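Local structure of syndapin (Drosophila melanogaster, 3I2W) at residues 39-42 with 43-47; 49-52 with 53-57; 59-62 with 63-67; 72-75 with 76-80. The protein probably takes part in endocytosis, its dimeric F-BAR domain binding phospholipid membranes while its SH3 domain recruits partners such as dynamin. All blocks are in the same frame, centred on the assembly; numbering follows the deposited sequence.

Contact 1: 39-42 with 43-47; sequences KGYA and KSLRT. With GOL (glycerol), chain C.
Leu45 lays its CD1 methyl over one face of the Tyr41 ring, one helical turn earlier, in a CH-pi contact. The methyl stands 3.8 Å from the ring centroid and 15° off the ring normal, shifted toward the rim so that CZ and CE1 are the Tyr41 atoms nearest to it. Tyr41 reaches this place because its CG stands opposite the backbone N (chi1 169°), which swings the ring alongside its own carbonyl and toward the following turn. Leucine suits position i+4, for its branched end offers a methyl to the flat ring. Tyr41 OH bonds to Glu38 of the second subunit, and the ring stacks on Tyr41 of that subunit. Beneath the side chains the backbone bond from Leu45 N to Tyr41 O measures 2.9 Å. Arg46 runs its CB, CG and CD past Ala42 O in an extended chain, and its guanidinium forms a salt bridge with Asp81 on helix 63-105; small Ala42 lets that helix come close. Farther along, Lys43 O is gripped twice by Thr47, with OG1 at 2.8 Å and N at 3.1 Å approaching from opposite faces of the carbonyl plane. Glycerol, probably from the crystallisation liquor, places O2 3.1 Å from Ser44 OG and makes a weak bond to Gly40 O; Gly40, having no side chain, lets it lie close. With Tyr41 and Leu45 meeting the second subunit, and Ala42, Leu45 and Arg46 touching helix 63-105, this turn of helix 11-58 belongs to the helical bundle of the F-BAR dimer.

Contact 2: 49-52 with 53-57; sequences SKKW and GELIE. With NA (sodium ion), chain G.
In both Trp52 and Leu55, CG stands opposite the carbonyl carbon (chi1 -77° and -66°), and this sends the indole and the isobutyl group to the same side of the helix, three residues apart. Leu55 CD1 settles over one face of the indole, 3.6 Å from the centroid of the six-membered ring and 10° off its normal, a CH-pi contact in which CZ3 is the closest ring atom at 3.7 Å. Tryptophan fits here because its broad face takes the leucine methyl while NE1 at the other end of the indole hydrogen-bonds to Glu33 of the second subunit. Helix 11-58 belongs to the F-BAR helical bundle, and Lys51 NZ reaches across the dimer interface beside Trp52 to form a salt bridge with the same carboxylate. Gly53, having no side chain, lets helix 63-105 pack against the backbone. One turn on, Ile56 N donates to Trp52 O at 2.9 Å, and the isoleucine side chain rests against Trp69 of helix 63-105. At the end of helix 11-58 the carbonyls turn to another use: Ile56 O and Glu57 O each bind the sodium ion at 2.8 Å, with water 1 at 2.5 Å and ligands from Gly59, Glu61 and Glu66 completing the site.

Contact 3: 59-62 with 63-67; sequences GPEY and GTTEA. With NA (sodium ion), chain G.
Gly63 follows Tyr62 with a positive phi of 69°, a conformation that favours glycine, and turns the chain into helix 63-105. This is the hairpin bend between two long F-BAR helices, built round a sodium ion. The Tyr62 ring, with CG between its own N and carbonyl carbon (chi1 57°), stands obliquely to Gly63 N, and its OH hydrogen-bonds to Glu222 and Arg16 of the second subunit. Next to touch the loop is Thr65, whose CG2 methyl lies beside the Glu61 carboxylate, the two side chains crossing at about a right angle. Threonine suits the place because OG1 bonds to Asp267 while the compact methyl fits in the small distance left to Glu61. The Glu61 carboxylate, bent round at chi2, has its OE2 held by a salt bridge to Arg225 of the second subunit. Glu66 has two roles. Its N donates to Tyr62 O at 3.0 Å, approaching from above the carbonyl plane, 63° out of it, which ties the first turn of the helix to the loop. Its side chain, extended beyond CG, carries the carboxylate past Glu61 O to the metal; a negative charge there would offset that of the cation. Ala67 N closes the turn on Gly63 O at 3.1 Å. Round the sodium ion Gly59 O lies at 2.7 Å and Glu61 O at 2.4 Å, joined by Ile56 O, Glu57 O and water 1, and Glu66 OE2 takes its place at 2.5 Å from the ion.

Contact 4: 72-75 with 76-80; sequences VLTE and SERIS
Thr74 O is gripped by two backbone N-H groups of the next turn: Arg78 N at 3.1 Å, nearly in line with the carbonyl bond, and Glu77 N at 2.9 Å, lying 64° out of the carbonyl plane. Leu73 O likewise takes a side-chain donor, Ser76 OG at 2.9 Å. The serine hydroxyl sits between its own N and carbonyl carbon (chi1 69°) and folds back onto the preceding turn, so a polar residue can be buried with its hydrogen bond met inside the helix. Such small residues suit helix 63-105 where, in the F-BAR bundle, it packs on helix 11-58: Ser76 lies against Trp48 and Ser49. One turn apart on the same side of the helix, Glu75 and Ile79 meet at an angle, Glu75 OE2 being 3.6 Å from Ile79 CG1. Both oxygens of that carboxylate have polar partners outside the segment: OE2 bonds to Tyr252 OH and OE1 forms a salt bridge with Arg34 of the second subunit, which would favour a charged glutamate despite burial. On the exposed side Arg78, bent at chi2 (-91°), turns its guanidinium back so that Thr74 CG2 lies over one face near the rim, 4.4 Å from Arg78 CZ.

From the N terminus, contact 1 and then contact 2 follow each other along helix 11-58, contact 3 joins the bend after it to the start of helix 63-105, and contact 4 lies farther along that returning helix. All four are local, in series, with none nested in or crossing another. The sodium ion and its water belong to both 49-57 and 59-67, joining the end of one helix to the start of the next. Beyond the bend, 72-80 runs back beside contacts 1 and 2: Ser80 OG meets Arg46 NE at 2.8 Å, and Glu77 OE1 meets Ser49 OG at 3.1 Å. Every contact also touches the second subunit, so the hairpin is tied into the F-BAR dimer.

Contact 1: 39-42 with 43-47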
loop_
_atom_site.group_PDB
_atom_site.type_symbol
_atom_site.label_atom_id
_atom_site.label_comp_id
_atom_site.label_asym_id
_atom_site.label_seq_id
_atom_site.Cartn_x
_atom_site.Cartn_y
_atom_site.Cartn_z
ATOM N N LYS B 39 -2.867 -5.706 -3.109
ATOM C CA LYS B 39 -3.081 -7.130 -2.756
ATOM C C LYS B 39 -2.605 -7.346 -1.356
ATOM O O LYS B 39 -3.293 -7.943 -0.592
ATOM C CB LYS B 39 -2.255 -8.051 -3.668
ATOM C CG LYS B 39 -2.741 -9.477 -3.822
ATOM C CD LYS B 39 -1.650 -10.444 -4.413
ATOM C CE LYS B 39 -2.240 -11.875 -4.669
ATOM N NZ LYS B 39 -3.598 -11.843 -5.430
ATOM N N GLY B 40 -1.437 -6.822 -1.002
ATOM C CA GLY B 40 -0.808 -7.113 0.268
ATOM C C GLY B 40 -1.563 -6.522 1.446
ATOM O O GLY B 40 -1.524 -7.078 2.528
ATOM N N TYR B 41 -2.219 -5.383 1.251
ATOM C CA TYR B 41 -2.861 -4.698 2.321
ATOM C C TYR B 41 -4.095 -5.527 2.593
ATOM O O TYR B 41 -4.371 -5.888 3.724
ATOM C CB TYR B 41 -3.206 -3.260 1.881
ATOM C CG TYR B 41 -4.134 -2.386 2.769
ATOM C CD1 TYR B 41 -4.011 -2.336 4.159
ATOM C CD2 TYR B 41 -5.092 -1.580 2.194
ATOM C CE1 TYR B 41 -4.858 -1.538 4.950
ATOM C CE2 TYR B 41 -5.941 -0.755 2.971
ATOM C CZ TYR B 41 -5.824 -0.757 4.346
ATOM O OH TYR B 41 -6.622 0.086 5.090
ATOM N N ALA B 42 -4.827 -5.836 1.532
ATOM C CA ALA B 42 -6.080 -6.583 1.608
ATOM C C ALA B 42 -5.809 -7.950 2.213
ATOM O O ALA B 42 -6.506 -8.445 3.062
ATOM C CB ALA B 42 -6.672 -6.728 0.220
ATOM N N LYS B 43 -4.749 -8.564 1.751
ATOM C CA LYS B 43 -4.404 -9.822 2.286
ATOM C C LYS B 43 -4.150 -9.650 3.839
ATOM O O LYS B 43 -4.604 -10.468 4.614
ATOM C CB LYS B 43 -3.252 -10.364 1.441
ATOM C CG LYS B 43 -2.644 -11.666 1.865
ATOM C CD LYS B 43 -3.215 -12.843 1.052
ATOM C CE LYS B 43 -2.924 -14.217 1.765
ATOM N NZ LYS B 43 -4.051 -14.610 2.758
ATOM N N SER B 44 -3.485 -8.593 4.291
ATOM C CA SER B 44 -3.211 -8.432 5.723
ATOM C C SER B 44 -4.460 -8.243 6.523
ATOM O O SER B 44 -4.607 -8.784 7.626
ATOM C CB SER B 44 -2.337 -7.233 6.025
ATOM O OG SER B 44 -1.012 -7.512 5.675
ATOM N N LEU B 45 -5.342 -7.439 5.973
ATOM C CA LEU B 45 -6.595 -7.173 6.563
ATOM C C LEU B 45 -7.371 -8.455 6.768
ATOM O O LEU B 45 -8.053 -8.615 7.751
ATOM C CB LEU B 45 -7.408 -6.216 5.670
ATOM C CG LEU B 45 -6.977 -4.765 5.732
ATOM C CD1 LEU B 45 -7.712 -3.989 4.717
ATOM C CD2 LEU B 45 -7.175 -4.146 7.079
ATOM N N ARG B 46 -7.364 -9.324 5.801
ATOM C CA ARG B 46 -8.182 -10.476 5.880
ATOM C C ARG B 46 -7.582 -11.444 6.949
ATOM O O ARG B 46 -8.285 -12.088 7.713
ATOM C CB ARG B 46 -8.238 -11.101 4.502
ATOM C CG ARG B 46 -9.408 -10.601 3.709
ATOM C CD ARG B 46 -9.286 -11.060 2.243
ATOM N NE ARG B 46 -10.077 -10.245 1.302
ATOM C CZ ARG B 46 -10.270 -10.522 0.006
ATOM N NH1 ARG B 46 -9.717 -11.587 -0.574
ATOM N NH2 ARG B 46 -11.022 -9.724 -0.718
ATOM N N THR B 47 -6.265 -11.528 6.999
ATOM C CA THR B 47 -5.635 -12.387 7.944
ATOM C C THR B 47 -6.048 -11.915 9.336
ATOM O O THR B 47 -6.354 -12.712 10.191
ATOM C CB THR B 47 -4.143 -12.266 7.721
ATOM O OG1 THR B 47 -3.935 -12.573 6.363
ATOM C CG2 THR B 47 -3.342 -13.210 8.558
HETATM C C1 GOL C . 1.562 -4.316 5.607
HETATM O O1 GOL C . 0.327 -3.980 6.253
HETATM C C2 GOL C . 1.388 -4.877 4.181
HETATM O O2 GOL C . -0.002 -5.091 4.011
HETATM C C3 GOL C . 1.988 -3.926 3.116
HETATM O O3 GOL C . 1.398 -3.994 1.803
#

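Contact 2: 49-52 with 53-57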
loop_
_atom_site.group_PDB
_atom_site.type_symbol
_atom_site.label_atom_id
_atom_site.label_comp_id
_atom_site.label_asym_id
_atom_site.label_seq_id
_atom_site.Cartn_x
_atom_site.Cartn_y
_atom_site.Cartn_z
ATOM N N SER B 49 -8.632 -10.054 10.260
ATOM C CA SER B 49 -9.978 -10.284 10.519
ATOM C C SER B 49 -10.269 -11.766 10.799
ATOM O O SER B 49 -11.177 -12.079 11.522
ATOM C CB SER B 49 -10.720 -9.842 9.321
ATOM O OG SER B 49 -12.004 -10.380 9.426
ATOM N N LYS B 50 -9.520 -12.684 10.210
ATOM C CA LYS B 50 -9.775 -14.093 10.463
ATOM C C LYS B 50 -9.353 -14.400 11.925
ATOM O O LYS B 50 -10.058 -15.094 12.698
ATOM C CB LYS B 50 -9.043 -14.955 9.440
ATOM C CG LYS B 50 -9.351 -16.459 9.479
ATOM C CD LYS B 50 -9.056 -17.152 8.090
ATOM C CE LYS B 50 -10.241 -16.933 7.045
ATOM N NZ LYS B 50 -9.874 -16.365 5.675
ATOM N N LYS B 51 -8.211 -13.826 12.283
ATOM C CA LYS B 51 -7.606 -14.028 13.566
ATOM C C LYS B 51 -8.510 -13.498 14.684
ATOM O O LYS B 51 -8.911 -14.233 15.529
ATOM C CB LYS B 51 -6.270 -13.355 13.565
ATOM C CG LYS B 51 -5.742 -13.183 14.894
ATOM C CD LYS B 51 -4.336 -12.721 14.881
ATOM C CE LYS B 51 -3.968 -12.192 16.214
ATOM N NZ LYS B 51 -2.577 -11.713 16.257
ATOM N N TRP B 52 -8.899 -12.233 14.647
ATOM C CA TRP B 52 -9.690 -11.690 15.693
ATOM C C TRP B 52 -11.087 -12.174 15.662
ATOM O O TRP B 52 -11.784 -12.105 16.654
ATOM C CB TRP B 52 -9.666 -10.192 15.592
ATOM C CG TRP B 52 -8.432 -9.770 16.108
ATOM C CD1 TRP B 52 -7.318 -9.518 15.416
ATOM C CD2 TRP B 52 -8.105 -9.662 17.475
ATOM N NE1 TRP B 52 -6.309 -9.205 16.261
ATOM C CE2 TRP B 52 -6.761 -9.306 17.542
ATOM C CE3 TRP B 52 -8.823 -9.857 18.664
ATOM C CZ2 TRP B 52 -6.105 -9.106 18.737
ATOM C CZ3 TRP B 52 -8.177 -9.659 19.847
ATOM C CH2 TRP B 52 -6.824 -9.290 19.888
ATOM N N GLY B 53 -11.520 -12.652 14.516
ATOM C CA GLY B 53 -12.900 -13.109 14.392
ATOM C C GLY B 53 -13.040 -14.243 15.360
ATOM O O GLY B 53 -13.953 -14.278 16.182
ATOM N N GLU B 54 -12.071 -15.126 15.293
ATOM C CA GLU B 54 -11.997 -16.228 16.195
ATOM C C GLU B 54 -11.649 -15.885 17.674
ATOM O O GLU B 54 -12.286 -16.447 18.565
ATOM C CB GLU B 54 -11.021 -17.226 15.647
ATOM C CG GLU B 54 -10.882 -18.414 16.466
ATOM C CD GLU B 54 -9.792 -19.236 15.893
ATOM O OE1 GLU B 54 -9.439 -18.965 14.692
ATOM O OE2 GLU B 54 -9.286 -20.129 16.641
ATOM N N LEU B 55 -10.682 -14.996 17.937
ATOM C CA LEU B 55 -10.413 -14.601 19.312
ATOM C C LEU B 55 -11.629 -13.982 20.010
ATOM O O LEU B 55 -11.863 -14.264 21.164
ATOM C CB LEU B 55 -9.231 -13.648 19.429
ATOM C CG LEU B 55 -7.847 -14.183 19.056
ATOM C CD1 LEU B 55 -6.849 -13.041 19.229
ATOM C CD2 LEU B 55 -7.453 -15.433 19.842
ATOM N N ILE B 56 -12.413 -13.173 19.309
ATOM C CA ILE B 56 -13.645 -12.662 19.872
ATOM C C ILE B 56 -14.683 -13.744 20.197
ATOM O O ILE B 56 -15.360 -13.734 21.257
ATOM C CB ILE B 56 -14.264 -11.686 18.958
ATOM C CG1 ILE B 56 -13.289 -10.505 18.775
ATOM C CG2 ILE B 56 -15.593 -11.261 19.558
ATOM C CD1 ILE B 56 -13.730 -9.411 17.849
ATOM N N GLU B 57 -14.772 -14.692 19.276
ATOM C CA GLU B 57 -15.739 -15.748 19.339
ATOM C C GLU B 57 -15.502 -16.523 20.599
ATOM O O GLU B 57 -16.380 -16.644 21.456
ATOM C CB GLU B 57 -15.512 -16.640 18.148
ATOM C CG GLU B 57 -16.536 -17.751 18.015
ATOM C CD GLU B 57 -17.942 -17.204 17.922
ATOM O OE1 GLU B 57 -18.126 -16.144 17.248
ATOM O OE2 GLU B 57 -18.849 -17.832 18.535
HETATM NA NA NA G . -17.624 -14.451 22.689
HETATM O O HOH W 1 -18.255 -16.723 23.667
#

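Contact 3: 59-62 with 63-67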
loop_
_atom_site.group_PDB
_atom_site.type_symbol
_atom_site.label_atom_id
_atom_site.label_comp_id
_atom_site.label_asym_id
_atom_site.label_seq_id
_atom_site.Cartn_x
_atom_site.Cartn_y
_atom_site.Cartn_z
ATOM N N GLY B 59 -13.404 -15.821 23.036
ATOM C CA GLY B 59 -13.308 -15.051 24.277
ATOM C C GLY B 59 -14.635 -14.694 24.958
ATOM O O GLY B 59 -15.715 -15.126 24.515
ATOM N N PRO B 60 -14.569 -13.869 26.030
ATOM C CA PRO B 60 -15.705 -13.546 26.926
ATOM C C PRO B 60 -16.719 -12.523 26.457
ATOM O O PRO B 60 -17.716 -12.353 27.106
ATOM C CB PRO B 60 -15.038 -12.993 28.194
ATOM C CG PRO B 60 -13.599 -12.984 27.923
ATOM C CD PRO B 60 -13.365 -13.152 26.452
ATOM N N GLU B 61 -16.504 -11.846 25.354
ATOM C CA GLU B 61 -17.468 -10.788 25.042
ATOM C C GLU B 61 -18.716 -11.493 24.490
ATOM O O GLU B 61 -18.578 -12.598 23.929
ATOM C CB GLU B 61 -16.857 -9.758 24.093
ATOM C CG GLU B 61 -17.769 -8.621 23.779
ATOM C CD GLU B 61 -17.844 -7.575 24.849
ATOM O OE1 GLU B 61 -16.968 -6.696 24.978
ATOM O OE2 GLU B 61 -18.828 -7.602 25.577
ATOM N N TYR B 62 -19.905 -10.925 24.709
ATOM C CA TYR B 62 -21.163 -11.593 24.332
ATOM C C TYR B 62 -22.180 -10.578 23.836
ATOM O O TYR B 62 -21.993 -9.363 23.938
ATOM C CB TYR B 62 -21.786 -12.338 25.548
ATOM C CG TYR B 62 -22.053 -11.404 26.768
ATOM C CD1 TYR B 62 -20.985 -10.875 27.487
ATOM C CD2 TYR B 62 -23.327 -11.012 27.143
ATOM C CE1 TYR B 62 -21.144 -10.023 28.554
ATOM C CE2 TYR B 62 -23.503 -10.134 28.245
ATOM C CZ TYR B 62 -22.385 -9.638 28.946
ATOM O OH TYR B 62 -22.446 -8.750 30.043
ATOM N N GLY B 63 -23.284 -11.079 23.299
ATOM C CA GLY B 63 -24.432 -10.222 23.009
ATOM C C GLY B 63 -24.216 -9.256 21.898
ATOM O O GLY B 63 -23.400 -9.470 21.044
ATOM N N THR B 64 -24.972 -8.183 21.893
ATOM C CA THR B 64 -24.905 -7.236 20.816
ATOM C C THR B 64 -23.591 -6.472 20.939
ATOM O O THR B 64 -23.157 -5.823 20.044
ATOM C CB THR B 64 -26.035 -6.260 20.952
ATOM O OG1 THR B 64 -25.858 -5.537 22.166
ATOM C CG2 THR B 64 -27.335 -6.975 21.001
ATOM N N THR B 65 -22.949 -6.550 22.070
ATOM C CA THR B 65 -21.696 -5.894 22.211
ATOM C C THR B 65 -20.671 -6.705 21.428
ATOM O O THR B 65 -19.871 -6.172 20.651
ATOM C CB THR B 65 -21.349 -5.794 23.686
ATOM O OG1 THR B 65 -22.262 -4.884 24.307
ATOM C CG2 THR B 65 -19.941 -5.274 23.882
ATOM N N GLU B 66 -20.708 -8.002 21.619
ATOM C CA GLU B 66 -19.929 -8.869 20.769
ATOM C C GLU B 66 -20.144 -8.488 19.323
ATOM O O GLU B 66 -19.194 -8.259 18.595
ATOM C CB GLU B 66 -20.316 -10.342 20.959
ATOM C CG GLU B 66 -19.182 -11.296 20.655
ATOM C CD GLU B 66 -19.618 -12.722 20.691
ATOM O OE1 GLU B 66 -20.836 -12.956 20.870
ATOM O OE2 GLU B 66 -18.759 -13.623 20.589
ATOM N N ALA B 67 -21.406 -8.418 18.914
ATOM C CA ALA B 67 -21.752 -8.132 17.528
ATOM C C ALA B 67 -21.181 -6.808 17.108
ATOM O O ALA B 67 -20.670 -6.734 16.033
ATOM C CB ALA B 67 -23.244 -8.180 17.314
HETATM NA NA NA G . -17.624 -14.451 22.689
HETATM O O HOH W 1 -18.255 -16.723 23.667
#

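Contact 4: 72-75 with 76-80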
loop_
_atom_site.group_PDB
_atom_site.type_symbol
_atom_site.label_atom_id
_atom_site.label_comp_id
_atom_site.label_asym_id
_atom_site.label_seq_id
_atom_site.Cartn_x
_atom_site.Cartn_y
_atom_site.Cartn_z
ATOM N N VAL B 72 -16.203 -4.350 13.193
ATOM C CA VAL B 72 -14.935 -3.857 12.735
ATOM C C VAL B 72 -14.356 -4.858 11.734
ATOM O O VAL B 72 -13.773 -4.473 10.770
ATOM C CB VAL B 72 -14.002 -3.629 13.942
ATOM C CG1 VAL B 72 -12.612 -3.887 13.600
ATOM C CG2 VAL B 72 -14.071 -2.255 14.349
ATOM N N LEU B 73 -14.533 -6.149 11.981
ATOM C CA LEU B 73 -13.986 -7.202 11.128
ATOM C C LEU B 73 -14.709 -7.232 9.780
ATOM O O LEU B 73 -14.112 -7.478 8.739
ATOM C CB LEU B 73 -14.079 -8.573 11.822
ATOM C CG LEU B 73 -13.655 -8.739 13.312
ATOM C CD1 LEU B 73 -13.699 -10.178 13.665
ATOM C CD2 LEU B 73 -12.266 -8.237 13.704
ATOM N N THR B 74 -16.004 -6.997 9.803
ATOM C CA THR B 74 -16.748 -6.835 8.583
ATOM C C THR B 74 -16.234 -5.626 7.770
ATOM O O THR B 74 -16.036 -5.767 6.596
ATOM C CB THR B 74 -18.238 -6.770 8.909
ATOM O OG1 THR B 74 -18.704 -8.112 9.007
ATOM C CG2 THR B 74 -19.033 -6.065 7.849
ATOM N N GLU B 75 -16.006 -4.474 8.421
ATOM C CA GLU B 75 -15.398 -3.274 7.815
ATOM C C GLU B 75 -14.139 -3.595 7.027
ATOM O O GLU B 75 -14.011 -3.252 5.857
ATOM C CB GLU B 75 -14.978 -2.285 8.868
ATOM C CG GLU B 75 -14.540 -1.012 8.279
ATOM C CD GLU B 75 -13.012 -0.732 8.273
ATOM O OE1 GLU B 75 -12.181 -1.491 8.846
ATOM O OE2 GLU B 75 -12.677 0.341 7.681
ATOM N N SER B 76 -13.209 -4.256 7.676
ATOM C CA SER B 76 -11.964 -4.513 7.071
ATOM C C SER B 76 -12.161 -5.523 5.934
ATOM O O SER B 76 -11.278 -5.711 5.097
ATOM C CB SER B 76 -11.034 -5.072 8.130
ATOM O OG SER B 76 -11.458 -6.379 8.505
ATOM N N GLU B 77 -13.289 -6.213 5.907
ATOM C CA GLU B 77 -13.430 -7.192 4.866
ATOM C C GLU B 77 -13.859 -6.512 3.578
ATOM O O GLU B 77 -13.343 -6.776 2.495
ATOM C CB GLU B 77 -14.301 -8.377 5.308
ATOM C CG GLU B 77 -13.359 -9.488 5.809
ATOM C CD GLU B 77 -14.003 -10.762 6.388
ATOM O OE1 GLU B 77 -13.191 -11.635 6.851
ATOM O OE2 GLU B 77 -15.271 -10.913 6.398
ATOM N N ARG B 78 -14.769 -5.579 3.744
ATOM C CA ARG B 78 -15.278 -4.796 2.686
ATOM C C ARG B 78 -14.156 -3.901 2.160
ATOM O O ARG B 78 -14.103 -3.603 0.974
ATOM C CB ARG B 78 -16.429 -3.937 3.212
ATOM C CG ARG B 78 -17.710 -4.660 3.663
ATOM C CD ARG B 78 -18.768 -4.837 2.547
ATOM N NE ARG B 78 -19.953 -5.526 3.092
ATOM C CZ ARG B 78 -19.963 -6.763 3.621
ATOM N NH1 ARG B 78 -18.846 -7.499 3.679
ATOM N NH2 ARG B 78 -21.102 -7.257 4.086
ATOM N N ILE B 79 -13.240 -3.488 3.034
ATOM C CA ILE B 79 -12.186 -2.610 2.590
ATOM C C ILE B 79 -11.246 -3.421 1.714
ATOM O O ILE B 79 -10.808 -2.942 0.624
ATOM C CB ILE B 79 -11.409 -1.957 3.728
ATOM C CG1 ILE B 79 -12.212 -0.824 4.335
ATOM C CG2 ILE B 79 -10.123 -1.367 3.174
ATOM C CD1 ILE B 79 -12.418 0.256 3.362
ATOM N N SER B 80 -10.954 -4.638 2.176
ATOM C CA SER B 80 -10.068 -5.493 1.475
ATOM C C SER B 80 -10.616 -5.780 0.081
ATOM O O SER B 80 -9.867 -5.881 -0.870
ATOM C CB SER B 80 -9.833 -6.804 2.233
ATOM O OG SER B 80 -10.921 -7.687 2.043
#